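Local coordinates for E2A dna-binding protein (Human adenovirus 5, PDB 2WB0) that binds single-stranded DNA and takes part in the elongation phase of viral strand displacement replication by unwinding the template without ATP through its ability to form multimers, at residues T93-L99 against M324-F329; R222-N226 against Q276-P280; K241-L247 against P270-Q276. All coordinates share one frame; numbering follows the deposited sequence.

In the fold
Going from the N terminus, the chain first reaches strand 95-99, after helix 64-83. Contact 1 pairs this strand with residues 324-329, which follow helix 300-315, and so closes the longest loop of the three. Both other contacts nest inside that loop. Contact 2 joins 222-226 to 276-280 at a zinc ion, and contact 3, nested in turn within contact 2, pairs strands 242-246 and 271-276. Contacts 2 and 3 share Gln276, where the strand runs into the zinc site. Contact 1 touches contact 2 at Gly94 and Arg222, and contact 3 where Trp98 packs on Leu242.

Contact 1. Residues T93-L99 against M324-F329; sequences TGCALWL and MVVPEF
Val326 packs on Ala96 and Leu97, where the contact is tightest; Val326 and Ala96 are buried. Val326 CG1, anti to the backbone N (chi1 -180°), lies 3.5 Å from Ala96 CA. The Leu97 side chain crosses Val326 at about a right angle and brings CD1 to 3.6 Å from Val326 CG1. Beside them, Thr93 and Met324 meet tip to tip through the Thr93 methyl and the Met324 sulfur. The hydroxyl of Thr93 serves other partners: it accepts from Cys95 N in an ST turn and is hydrogen-bonded to Glu91.

The backbones join through a single beta bridge between Leu97 and Glu328. Leu97 N donates to Pro327 O over 2.9 Å, and Phe329 N donates to Leu97 O over 2.7 Å. Residues 324-329 thus lie along one side of strand 95-99, which also pairs antiparallel with strand 216-220.

Phe329 and Trp98 point the same way, side by side. The edge of Phe329 is turned toward the face of the Trp98 five-membered ring in an offset edge-to-face pair, with planes at 69°. Ala96 CB sits at the Phe329 edge. Leu112 touches both aromatic side chains, close to the first zinc site.

The outer side is looser and wetter. Glu328 and Leu99 are exposed there. The Glu328 chain bends back at chi2 (-111°), and one water accepts from Leu99 N while donating to Glu328 OE1 and Phe329 O.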
ATOM      1  N   THR A  93      10.591   2.460   4.734  1.00 15.24           N
ATOM      2  CA  THR A  93       9.130   2.768   4.464  1.00 15.51           C
ATOM      3  C   THR A  93       8.311   1.534   4.167  1.00 15.42           C
ATOM      4  O   THR A  93       7.116   1.493   4.486  1.00 14.70           O
ATOM      5  CB  THR A  93       8.900   3.813   3.342  1.00 14.09           C
ATOM      6  OG1 THR A  93       9.290   3.291   2.078  1.00 13.79           O
ATOM      7  CG2 THR A  93       9.711   5.215   3.655  1.00 13.13           C
ATOM      8  N   GLY A  94       8.934   0.561   3.504  1.00 13.81           N
ATOM      9  CA  GLY A  94       8.245  -0.655   3.041  1.00 12.84           C
ATOM     10  C   GLY A  94       7.314  -0.333   1.890  1.00 13.99           C
ATOM     11  O   GLY A  94       6.314  -1.032   1.698  1.00 14.93           O
ATOM     12  N   CYS A  95       7.594   0.760   1.163  1.00 14.40           N
ATOM     13  CA  CYS A  95       6.739   1.249   0.097  1.00 14.64           C
ATOM     14  C   CYS A  95       7.607   1.520  -1.136  1.00 15.47           C
ATOM     15  O   CYS A  95       8.863   1.424  -1.054  1.00 16.87           O
ATOM     16  CB  CYS A  95       6.081   2.592   0.469  1.00 15.06           C
ATOM     17  SG  CYS A  95       4.935   2.586   1.800  1.00 13.88           S
ATOM     18  N   ALA A  96       6.945   1.815  -2.267  1.00 13.60           N
ATOM     19  CA  ALA A  96       7.569   2.206  -3.561  1.00 13.87           C
ATOM     20  C   ALA A  96       6.611   3.171  -4.289  1.00 15.10           C
ATOM     21  O   ALA A  96       5.464   3.350  -3.886  1.00 14.88           O
ATOM     22  CB  ALA A  96       7.954   0.973  -4.488  1.00 14.31           C
ATOM     23  N   LEU A  97       7.135   3.844  -5.303  1.00 14.32           N
ATOM     24  CA  LEU A  97       6.411   4.742  -6.116  1.00 15.25           C
ATOM     25  C   LEU A  97       6.259   4.025  -7.438  1.00 15.65           C
ATOM     26  O   LEU A  97       7.298   3.801  -8.126  1.00 14.45           O
ATOM     27  CB  LEU A  97       7.291   5.946  -6.377  1.00 17.32           C
ATOM     28  CG  LEU A  97       7.201   7.055  -5.334  1.00 21.32           C
ATOM     29  CD1 LEU A  97       6.452   6.899  -3.924  1.00 18.66           C
ATOM     30  CD2 LEU A  97       8.373   8.045  -5.341  1.00 20.08           C
ATOM     31  N   TRP A  98       4.983   3.748  -7.822  1.00 14.33           N
ATOM     32  CA  TRP A  98       4.714   3.046  -9.052  1.00 15.77           C
ATOM     33  C   TRP A  98       4.158   4.036 -10.092  1.00 16.68           C
ATOM     34  O   TRP A  98       3.147   4.661  -9.856  1.00 15.63           O
ATOM     35  CB  TRP A  98       3.759   1.881  -8.794  1.00 14.95           C
ATOM     36  CG  TRP A  98       3.186   1.228 -10.047  1.00 15.91           C
ATOM     37  CD1 TRP A  98       3.828   0.963 -11.252  1.00 19.07           C
ATOM     38  CD2 TRP A  98       1.879   0.663 -10.151  1.00 13.87           C
ATOM     39  NE1 TRP A  98       2.955   0.321 -12.110  1.00 15.93           N
ATOM     40  CE2 TRP A  98       1.756   0.114 -11.456  1.00 14.55           C
ATOM     41  CE3 TRP A  98       0.779   0.618  -9.270  1.00 13.04           C
ATOM     42  CZ2 TRP A  98       0.552  -0.409 -11.937  1.00 13.31           C
ATOM     43  CZ3 TRP A  98      -0.434   0.055  -9.731  1.00 12.83           C
ATOM     44  CH2 TRP A  98      -0.518  -0.469 -11.060  1.00 16.42           C
ATOM     45  N   LEU A  99       4.842   4.175 -11.240  1.00 15.81           N
ATOM     46  CA  LEU A  99       4.389   5.075 -12.302  1.00 16.11           C
ATOM     47  C   LEU A  99       3.366   4.262 -13.018  1.00 16.32           C
ATOM     48  O   LEU A  99       3.711   3.491 -13.935  1.00 15.75           O
ATOM     49  CB  LEU A  99       5.554   5.420 -13.267  1.00 16.87           C
ATOM     50  CG  LEU A  99       5.141   6.295 -14.491  1.00 24.21           C
ATOM     51  CD1 LEU A  99       4.619   7.607 -14.001  1.00 24.38           C
ATOM     52  CD2 LEU A  99       6.423   6.530 -15.373  1.00 29.24           C
ATOM     53  N   MET A 324      14.291  12.111   1.779  1.00 22.65           N
ATOM     54  CA  MET A 324      13.818  10.731   2.113  1.00 21.47           C
ATOM     55  C   MET A 324      13.230  10.251   0.832  1.00 20.36           C
ATOM     56  O   MET A 324      12.285  10.861   0.317  1.00 21.11           O
ATOM     57  CB  MET A 324      12.772  10.770   3.261  1.00 22.26           C
ATOM     58  CG  MET A 324      12.435   9.383   3.948  1.00 19.40           C
ATOM     59  SD  MET A 324      11.471   8.345   2.838  1.00 17.57           S
ATOM     60  CE  MET A 324       9.876   9.096   3.045  1.00 18.29           C
ATOM     61  N   VAL A 325      13.828   9.232   0.238  1.00 20.66           N
ATOM     62  CA  VAL A 325      13.408   8.734  -1.059  1.00 19.64           C
ATOM     63  C   VAL A 325      12.649   7.419  -0.869  1.00 20.42           C
ATOM     64  O   VAL A 325      13.228   6.428  -0.399  1.00 20.25           O
ATOM     65  CB  VAL A 325      14.662   8.408  -1.957  1.00 20.70           C
ATOM     66  CG1 VAL A 325      14.271   7.785  -3.336  1.00 17.79           C
ATOM     67  CG2 VAL A 325      15.577   9.663  -2.088  1.00 22.74           C
ATOM     68  N   VAL A 326      11.358   7.388  -1.236  1.00 19.27           N
ATOM     69  CA  VAL A 326      10.661   6.100  -1.392  1.00 19.31           C
ATOM     70  C   VAL A 326      11.081   5.554  -2.737  1.00 18.90           C
ATOM     71  O   VAL A 326      10.903   6.259  -3.741  1.00 19.83           O
ATOM     72  CB  VAL A 326       9.163   6.335  -1.416  1.00 19.71           C
ATOM     73  CG1 VAL A 326       8.454   4.992  -1.576  1.00 18.60           C
ATOM     74  CG2 VAL A 326       8.763   7.025  -0.113  1.00 17.54           C
ATOM     75  N   PRO A 327      11.613   4.323  -2.802  1.00 17.42           N
ATOM     76  CA  PRO A 327      12.195   3.776  -4.034  1.00 19.15           C
ATOM     77  C   PRO A 327      11.173   3.701  -5.167  1.00 21.41           C
ATOM     78  O   PRO A 327      10.003   3.310  -4.940  1.00 20.08           O
ATOM     79  CB  PRO A 327      12.559   2.345  -3.665  1.00 18.83           C
ATOM     80  CG  PRO A 327      12.454   2.235  -2.257  1.00 16.52           C
ATOM     81  CD  PRO A 327      11.797   3.406  -1.656  1.00 18.51           C
ATOM     82  N   GLU A 328      11.619   4.042  -6.369  1.00 21.30           N
ATOM     83  CA  GLU A 328      10.747   3.938  -7.518  1.00 23.45           C
ATOM     84  C   GLU A 328      10.535   2.465  -7.752  1.00 22.83           C
ATOM     85  O   GLU A 328      11.470   1.696  -7.654  1.00 22.76           O
ATOM     86  CB  GLU A 328      11.390   4.590  -8.749  1.00 25.75           C
ATOM     87  CG  GLU A 328      10.723   5.865  -9.152  1.00 32.63           C
ATOM     88  CD  GLU A 328       9.958   5.715 -10.490  1.00 42.68           C
ATOM     89  OE1 GLU A 328       8.844   4.951 -10.465  1.00 39.60           O
ATOM     90  OE2 GLU A 328      10.345   6.303 -11.519  1.00 38.54           O
ATOM     91  N   PHE A 329       9.297   2.047  -8.028  1.00 19.97           N
ATOM     92  CA  PHE A 329       9.040   0.650  -8.279  1.00 18.38           C
ATOM     93  C   PHE A 329       9.573   0.236  -9.641  1.00 17.84           C
ATOM     94  O   PHE A 329       9.399   0.939 -10.648  1.00 18.12           O
ATOM     95  CB  PHE A 329       7.526   0.357  -8.281  1.00 16.62           C
ATOM     96  CG  PHE A 329       7.205  -1.095  -8.492  1.00 17.92           C
ATOM     97  CD1 PHE A 329       7.403  -1.999  -7.457  1.00 20.07           C
ATOM     98  CD2 PHE A 329       6.703  -1.568  -9.713  1.00 12.46           C
ATOM     99  CE1 PHE A 329       7.115  -3.342  -7.624  1.00 17.32           C
ATOM    100  CE2 PHE A 329       6.429  -2.884  -9.895  1.00 15.60           C
ATOM    101  CZ  PHE A 329       6.573  -3.800  -8.808  1.00 16.55           C
TER
HETATM  102  O   HOH W   1       7.223   2.543 -11.643  1.00 19.85           O

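Contact 2. Residues R222-N226 against Q276-P280. With ZN (zinc ion), chain C.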
ATOM      1  N   ARG A 222       5.193  -4.092   1.511  1.00 13.66           N
ATOM      2  CA  ARG A 222       5.188  -5.063   2.609  1.00 13.66           C
ATOM      3  C   ARG A 222       3.993  -4.918   3.490  1.00 14.88           C
ATOM      4  O   ARG A 222       3.615  -3.804   3.871  1.00 13.68           O
ATOM      5  CB  ARG A 222       6.429  -4.864   3.514  1.00 14.56           C
ATOM      6  CG  ARG A 222       7.722  -4.775   2.675  1.00 17.96           C
ATOM      7  CD  ARG A 222       9.004  -4.806   3.542  1.00 15.52           C
ATOM      8  NE  ARG A 222       9.156  -3.761   4.560  1.00 18.07           N
ATOM      9  CZ  ARG A 222      10.134  -2.858   4.591  1.00 18.58           C
ATOM     10  NH1 ARG A 222      11.003  -2.701   3.552  1.00 16.81           N
ATOM     11  NH2 ARG A 222      10.172  -2.015   5.642  1.00 17.34           N
ATOM     12  N   CYS A 223       3.381  -6.045   3.802  1.00 15.03           N
ATOM     13  CA  CYS A 223       2.341  -6.076   4.810  1.00 14.81           C
ATOM     14  C   CYS A 223       3.058  -6.685   6.056  1.00 16.77           C
ATOM     15  O   CYS A 223       4.264  -6.633   6.131  1.00 18.10           O
ATOM     16  CB  CYS A 223       1.124  -6.860   4.360  1.00 16.12           C
ATOM     17  SG  CYS A 223       1.498  -8.624   4.055  1.00 14.23           S
ATOM     18  N   GLU A 224       2.339  -7.225   7.031  1.00 17.40           N
ATOM     19  CA  GLU A 224       2.992  -7.844   8.200  1.00 20.16           C
ATOM     20  C   GLU A 224       3.703  -9.100   7.799  1.00 18.81           C
ATOM     21  O   GLU A 224       4.787  -9.402   8.327  1.00 17.47           O
ATOM     22  CB  GLU A 224       1.918  -8.232   9.219  1.00 21.64           C
ATOM     23  CG  GLU A 224       1.196  -6.996   9.720  1.00 29.30           C
ATOM     24  CD  GLU A 224       0.113  -7.286  10.816  1.00 41.94           C
ATOM     25  OE1 GLU A 224       0.257  -8.304  11.575  1.00 44.13           O
ATOM     26  OE2 GLU A 224      -0.883  -6.484  10.873  1.00 44.61           O
ATOM     27  N   CYS A 225       3.126  -9.821   6.811  1.00 17.24           N
ATOM     28  CA  CYS A 225       3.664 -11.116   6.429  1.00 17.58           C
ATOM     29  C   CYS A 225       5.090 -11.077   5.893  1.00 18.91           C
ATOM     30  O   CYS A 225       5.836 -12.025   6.134  1.00 20.05           O
ATOM     31  CB  CYS A 225       2.744 -11.833   5.400  1.00 16.25           C
ATOM     32  SG  CYS A 225       0.986 -11.891   5.915  1.00 17.28           S
ATOM     33  N   ASN A 226       5.453 -10.054   5.102  1.00 16.89           N
ATOM     34  CA  ASN A 226       6.819  -9.930   4.644  1.00 18.53           C
ATOM     35  C   ASN A 226       7.474  -8.655   5.134  1.00 19.42           C
ATOM     36  O   ASN A 226       8.264  -8.050   4.398  1.00 17.38           O
ATOM     37  CB  ASN A 226       6.899  -9.998   3.092  1.00 17.53           C
ATOM     38  CG  ASN A 226       5.996  -8.957   2.410  1.00 17.51           C
ATOM     39  OD1 ASN A 226       5.161  -8.314   3.033  1.00 13.31           O
ATOM     40  ND2 ASN A 226       6.138  -8.856   1.114  1.00 16.24           N
ATOM     41  N   GLN A 276      -4.255  -4.214   0.981  1.00 10.49           N
ATOM     42  CA  GLN A 276      -4.477  -5.178   2.056  1.00 12.66           C
ATOM     43  C   GLN A 276      -3.302  -6.092   2.110  1.00 13.32           C
ATOM     44  O   GLN A 276      -2.277  -5.849   1.428  1.00 13.54           O
ATOM     45  CB  GLN A 276      -5.816  -5.983   1.866  1.00 12.77           C
ATOM     46  CG  GLN A 276      -7.005  -5.051   2.049  1.00 16.88           C
ATOM     47  CD  GLN A 276      -8.321  -5.590   1.550  1.00 20.32           C
ATOM     48  OE1 GLN A 276      -9.136  -6.126   2.344  1.00 25.30           O
ATOM     49  NE2 GLN A 276      -8.551  -5.488   0.264  1.00 13.44           N
ATOM     50  N   CYS A 277      -3.466  -7.174   2.874  1.00 13.17           N
ATOM     51  CA  CYS A 277      -2.412  -8.225   2.996  1.00 15.38           C
ATOM     52  C   CYS A 277      -1.949  -8.692   1.597  1.00 14.19           C
ATOM     53  O   CYS A 277      -2.726  -8.617   0.655  1.00 14.30           O
ATOM     54  CB  CYS A 277      -3.002  -9.454   3.686  1.00 13.24           C
ATOM     55  SG  CYS A 277      -1.799 -10.773   3.951  1.00 14.80           S
ATOM     56  N   CYS A 278      -0.699  -9.157   1.457  1.00 13.73           N
ATOM     57  CA  CYS A 278      -0.322  -9.857   0.198  1.00 14.54           C
ATOM     58  C   CYS A 278      -1.393 -10.889  -0.221  1.00 15.37           C
ATOM     59  O   CYS A 278      -1.745 -10.985  -1.408  1.00 14.44           O
ATOM     60  CB  CYS A 278       0.993 -10.619   0.342  1.00 14.77           C
ATOM     61  SG  CYS A 278       2.416  -9.528   0.547  1.00 14.58           S
ATOM     62  N   ASN A 279      -1.896 -11.648   0.760  1.00 15.57           N
ATOM     63  CA  ASN A 279      -2.871 -12.716   0.466  1.00 16.57           C
ATOM     64  C   ASN A 279      -3.987 -12.680   1.484  1.00 18.99           C
ATOM     65  O   ASN A 279      -4.049 -13.494   2.403  1.00 18.18           O
ATOM     66  CB  ASN A 279      -2.192 -14.056   0.489  1.00 17.12           C
ATOM     67  CG  ASN A 279      -1.031 -14.113  -0.459  1.00 15.01           C
ATOM     68  OD1 ASN A 279       0.145 -13.914  -0.069  1.00 18.96           O
ATOM     69  ND2 ASN A 279      -1.335 -14.341  -1.719  1.00 10.99           N
ATOM     70  N   PRO A 280      -4.907 -11.760   1.288  1.00 21.23           N
ATOM     71  CA  PRO A 280      -5.966 -11.650   2.289  1.00 24.25           C
ATOM     72  C   PRO A 280      -6.892 -12.868   2.229  1.00 27.90           C
ATOM     73  O   PRO A 280      -7.062 -13.461   1.179  1.00 26.34           O
ATOM     74  CB  PRO A 280      -6.724 -10.373   1.913  1.00 23.88           C
ATOM     75  CG  PRO A 280      -5.930  -9.707   0.755  1.00 23.33           C
ATOM     76  CD  PRO A 280      -4.990 -10.780   0.182  1.00 20.94           C
TER
HETATM   77 ZN    ZN C 602      -0.105  -9.931   5.218  1.00 16.17          ZN
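Cys223 and Cys225 share one zinc ion with Cys277 across the contact. The Cys223 SG to zinc distance is 2.4 Å, and that from Cys277 SG to zinc is 2.3 Å. Cys294 supplies the fourth sulfur, so the site is an all-cysteine one. The thiolates are held close together by the metal, with Cys225 SG 3.6 Å from Cys277 SG. Cys277 SG stands anti to its backbone N (chi1 -178°), which turns it in toward the ion.

Backbone N-H groups bond to the ligand sulfurs. Cys278 N donates across the contact to Cys223 SG over 3.4 Å, almost straight at 176°. Cys225 N gives the same sulfur a second, weak bond from its own segment. Cys277 SG accepts from Asn279 N, two residues on, over 3.3 Å.

Within 222-226 a side-chain hydrogen bond closes the turn: Asn226 OD1 accepts from Cys223 N over 3.0 Å, in the carbonyl plane of the amide.

The remaining contact is packing. Cys278 is not a zinc ligand. Its SG touches both Cys223 SG, at 3.7 Å, and the Asn226 amide, whose ND2 is 3.8 Å away. Phe296 also touches Cys223.

Four cysteine sulfurs would probably place excess negative charge on the zinc site. The N-H groups directed at Cys223 and Cys277 would be expected to offset part of it and to limit how these sulfurs can turn, consistent with a structural zinc that ties two distant loops together.

Contact 3. Residues K241-L247 against P270-Q276; sequences KLTPFAL and PALIVFQ
Phe245 and Val274 meet at about a right angle, with a Val274 methyl over one face of the ring. This CH-pi contact puts Val274 CG2 3.9 Å from the Phe245 ring centroid, 24° off the normal. Phe245 CG lies beside the backbone N (chi1 -76°), which lays the ring across its neighbour strand. Gln276 approaches from the opposite direction, its NE2 3.7 Å from Phe245 CZ and its amide steeply inclined to the ring.

On the other face of the sheet, Leu242 packs obliquely against Ile273, CG to CG2 at 3.5 Å, and alongside Phe275. Back on the face of Phe245, Leu247 CD1 meets Leu272 CD1 at 3.7 Å.

A water accepts from Gln276 NE2 and donates to Val274 O, and it lies 2.6 Å from Thr243 OG1. Lys241 NZ donates to the same hydroxyl, over 2.9 Å.

Backbone bonds set this register. Thr243 with Val274 and Phe245 with Leu272 are hydrogen-bonded pairs, each bonded in both directions. One hydrogen bond each, from Gln276 N to Lys241 O and from Leu247 N to Pro270 O, extends the ladder.

Farther out, helix 189-206 touches Ala271 and Ile273, and helix 300-315 packs on Phe275. Strands 242-246 and 271-276 are neighbours in an antiparallel three-stranded sheet, with 271-276 in the middle and 297-299 on its other side, in the second zinc-binding region of this DNA-binding protein family.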
ATOM      1  N   LYS A 241      -2.096  -6.727  -1.694  1.00 11.81           N
ATOM      2  CA  LYS A 241      -3.071  -6.703  -2.753  1.00 12.06           C
ATOM      3  C   LYS A 241      -3.602  -5.256  -2.968  1.00 12.30           C
ATOM      4  O   LYS A 241      -3.737  -4.476  -2.001  1.00 13.05           O
ATOM      5  CB  LYS A 241      -4.290  -7.580  -2.394  1.00 11.76           C
ATOM      6  CG  LYS A 241      -5.156  -7.861  -3.595  1.00 12.81           C
ATOM      7  CD  LYS A 241      -6.366  -8.755  -3.101  1.00 16.37           C
ATOM      8  CE  LYS A 241      -7.292  -9.363  -4.243  1.00 20.88           C
ATOM      9  NZ  LYS A 241      -8.002  -8.219  -4.946  1.00 30.57           N
ATOM     10  N   LEU A 242      -3.934  -4.949  -4.212  1.00 10.56           N
ATOM     11  CA  LEU A 242      -4.507  -3.637  -4.585  1.00 12.27           C
ATOM     12  C   LEU A 242      -5.894  -3.864  -5.084  1.00 13.24           C
ATOM     13  O   LEU A 242      -6.085  -4.574  -6.065  1.00 14.87           O
ATOM     14  CB  LEU A 242      -3.646  -2.990  -5.727  1.00 14.60           C
ATOM     15  CG  LEU A 242      -3.817  -1.502  -5.962  1.00 14.85           C
ATOM     16  CD1 LEU A 242      -2.590  -1.014  -6.794  1.00 14.91           C
ATOM     17  CD2 LEU A 242      -5.127  -1.219  -6.721  1.00 15.74           C
ATOM     18  N   THR A 243      -6.896  -3.291  -4.400  1.00 13.63           N
ATOM     19  CA  THR A 243      -8.288  -3.554  -4.757  1.00 13.39           C
ATOM     20  C   THR A 243      -9.047  -2.219  -4.760  1.00 13.56           C
ATOM     21  O   THR A 243      -8.955  -1.455  -3.790  1.00 14.81           O
ATOM     22  CB  THR A 243      -8.962  -4.515  -3.689  1.00 14.15           C
ATOM     23  OG1 THR A 243      -8.154  -5.682  -3.597  1.00 13.35           O
ATOM     24  CG2 THR A 243     -10.464  -4.962  -4.143  1.00 13.36           C
ATOM     25  N   PRO A 244      -9.798  -1.923  -5.828  1.00 13.28           N
ATOM     26  CA  PRO A 244     -10.602  -0.698  -5.762  1.00 13.67           C
ATOM     27  C   PRO A 244     -11.915  -0.911  -4.933  1.00 15.60           C
ATOM     28  O   PRO A 244     -12.582  -1.952  -5.139  1.00 14.37           O
ATOM     29  CB  PRO A 244     -10.927  -0.393  -7.224  1.00 14.89           C
ATOM     30  CG  PRO A 244     -10.770  -1.770  -7.968  1.00 15.47           C
ATOM     31  CD  PRO A 244      -9.772  -2.572  -7.176  1.00 14.99           C
ATOM     32  N   PHE A 245     -12.239   0.012  -4.023  1.00 14.12           N
ATOM     33  CA  PHE A 245     -13.510  -0.046  -3.257  1.00 17.06           C
ATOM     34  C   PHE A 245     -14.366   1.171  -3.627  1.00 16.80           C
ATOM     35  O   PHE A 245     -13.876   2.294  -3.600  1.00 15.47           O
ATOM     36  CB  PHE A 245     -13.257   0.065  -1.752  1.00 17.20           C
ATOM     37  CG  PHE A 245     -12.723  -1.187  -1.087  1.00 21.92           C
ATOM     38  CD1 PHE A 245     -11.800  -2.019  -1.693  1.00 19.51           C
ATOM     39  CD2 PHE A 245     -13.091  -1.465   0.262  1.00 28.69           C
ATOM     40  CE1 PHE A 245     -11.361  -3.222  -1.086  1.00 21.49           C
ATOM     41  CE2 PHE A 245     -12.611  -2.617   0.935  1.00 29.72           C
ATOM     42  CZ  PHE A 245     -11.711  -3.492   0.249  1.00 28.86           C
ATOM     43  N   ALA A 246     -15.647   0.964  -3.955  1.00 15.16           N
ATOM     44  CA  ALA A 246     -16.532   2.080  -4.268  1.00 15.81           C
ATOM     45  C   ALA A 246     -16.772   2.933  -3.039  1.00 16.89           C
ATOM     46  O   ALA A 246     -16.850   2.381  -1.913  1.00 15.58           O
ATOM     47  CB  ALA A 246     -17.925   1.520  -4.797  1.00 16.06           C
ATOM     48  N   LEU A 247     -16.867   4.248  -3.223  1.00 17.87           N
ATOM     49  CA  LEU A 247     -17.348   5.131  -2.157  1.00 21.67           C
ATOM     50  C   LEU A 247     -18.841   5.258  -2.476  1.00 25.77           C
ATOM     51  O   LEU A 247     -19.249   6.139  -3.234  1.00 26.22           O
ATOM     52  CB  LEU A 247     -16.702   6.520  -2.149  1.00 19.68           C
ATOM     53  CG  LEU A 247     -15.153   6.509  -1.892  1.00 20.12           C
ATOM     54  CD1 LEU A 247     -14.576   7.833  -2.272  1.00 22.01           C
ATOM     55  CD2 LEU A 247     -14.928   6.249  -0.442  1.00 16.29           C
ATOM     56  N   PRO A 270     -15.504   8.441  -7.447  1.00 18.05           N
ATOM     57  CA  PRO A 270     -15.921   7.851  -6.151  1.00 17.70           C
ATOM     58  C   PRO A 270     -15.501   6.405  -5.993  1.00 16.59           C
ATOM     59  O   PRO A 270     -16.349   5.555  -5.775  1.00 16.37           O
ATOM     60  CB  PRO A 270     -17.444   7.970  -6.216  1.00 16.60           C
ATOM     61  CG  PRO A 270     -17.735   7.804  -7.699  1.00 20.04           C
ATOM     62  CD  PRO A 270     -16.642   8.565  -8.384  1.00 18.98           C
ATOM     63  N   ALA A 271     -14.188   6.133  -5.987  1.00 14.61           N
ATOM     64  CA  ALA A 271     -13.665   4.782  -5.648  1.00 15.32           C
ATOM     65  C   ALA A 271     -12.239   5.003  -5.153  1.00 14.14           C
ATOM     66  O   ALA A 271     -11.550   5.917  -5.636  1.00 14.80           O
ATOM     67  CB  ALA A 271     -13.645   3.801  -6.878  1.00 13.30           C
ATOM     68  N   LEU A 272     -11.840   4.246  -4.130  1.00 13.45           N
ATOM     69  CA  LEU A 272     -10.493   4.330  -3.588  1.00 12.58           C
ATOM     70  C   LEU A 272      -9.704   3.057  -3.903  1.00 13.77           C
ATOM     71  O   LEU A 272     -10.243   1.962  -3.867  1.00 12.79           O
ATOM     72  CB  LEU A 272     -10.560   4.435  -2.057  1.00 13.45           C
ATOM     73  CG  LEU A 272     -10.630   5.844  -1.463  1.00 16.04           C
ATOM     74  CD1 LEU A 272     -10.956   7.050  -2.359  1.00 11.99           C
ATOM     75  CD2 LEU A 272     -10.844   5.989   0.011  1.00 12.63           C
ATOM     76  N   ILE A 273      -8.404   3.226  -4.139  1.00 13.17           N
ATOM     77  CA  ILE A 273      -7.490   2.071  -4.182  1.00 12.77           C
ATOM     78  C   ILE A 273      -7.289   1.702  -2.699  1.00 13.08           C
ATOM     79  O   ILE A 273      -6.968   2.559  -1.868  1.00 13.35           O
ATOM     80  CB  ILE A 273      -6.099   2.510  -4.751  1.00 12.29           C
ATOM     81  CG1 ILE A 273      -6.228   2.843  -6.242  1.00 14.79           C
ATOM     82  CG2 ILE A 273      -4.962   1.433  -4.355  1.00 10.01           C
ATOM     83  CD1 ILE A 273      -4.941   3.433  -6.917  1.00 16.16           C
ATOM     84  N   VAL A 274      -7.426   0.425  -2.377  1.00 12.23           N
ATOM     85  CA  VAL A 274      -7.198  -0.007  -1.046  1.00 11.80           C
ATOM     86  C   VAL A 274      -6.152  -1.145  -1.027  1.00 11.43           C
ATOM     87  O   VAL A 274      -6.300  -2.119  -1.766  1.00 13.12           O
ATOM     88  CB  VAL A 274      -8.509  -0.545  -0.420  1.00 13.14           C
ATOM     89  CG1 VAL A 274      -8.245  -1.081   0.969  1.00 14.17           C
ATOM     90  CG2 VAL A 274      -9.615   0.547  -0.384  1.00 11.13           C
ATOM     91  N   PHE A 275      -5.130  -1.031  -0.164  1.00 11.66           N
ATOM     92  CA  PHE A 275      -4.077  -1.980  -0.026  1.00 10.20           C
ATOM     93  C   PHE A 275      -4.381  -2.889   1.173  1.00 11.34           C
ATOM     94  O   PHE A 275      -4.657  -2.363   2.256  1.00 12.39           O
ATOM     95  CB  PHE A 275      -2.716  -1.267   0.230  1.00  9.74           C
ATOM     96  CG  PHE A 275      -2.323  -0.304  -0.882  1.00  8.92           C
ATOM     97  CD1 PHE A 275      -2.011  -0.780  -2.177  1.00 10.48           C
ATOM     98  CD2 PHE A 275      -2.282   1.055  -0.619  1.00  9.94           C
ATOM     99  CE1 PHE A 275      -1.674   0.121  -3.194  1.00  7.89           C
ATOM    100  CE2 PHE A 275      -1.951   1.971  -1.638  1.00 10.29           C
ATOM    101  CZ  PHE A 275      -1.623   1.482  -2.913  1.00 11.36           C
ATOM    102  N   GLN A 276      -4.255  -4.214   0.981  1.00 10.49           N
ATOM    103  CA  GLN A 276      -4.477  -5.178   2.056  1.00 12.66           C
ATOM    104  C   GLN A 276      -3.302  -6.092   2.110  1.00 13.32           C
ATOM    105  O   GLN A 276      -2.277  -5.849   1.428  1.00 13.54           O
ATOM    106  CB  GLN A 276      -5.816  -5.983   1.866  1.00 12.77           C
ATOM    107  CG  GLN A 276      -7.005  -5.051   2.049  1.00 16.88           C
ATOM    108  CD  GLN A 276      -8.321  -5.590   1.550  1.00 20.32           C
ATOM    109  OE1 GLN A 276      -9.136  -6.126   2.344  1.00 25.30           O
ATOM    110  NE2 GLN A 276      -8.551  -5.488   0.264  1.00 13.44           N
TER
HETATM  111  O   HOH W   2      -6.719  -5.120  -1.506  1.00 10.43           O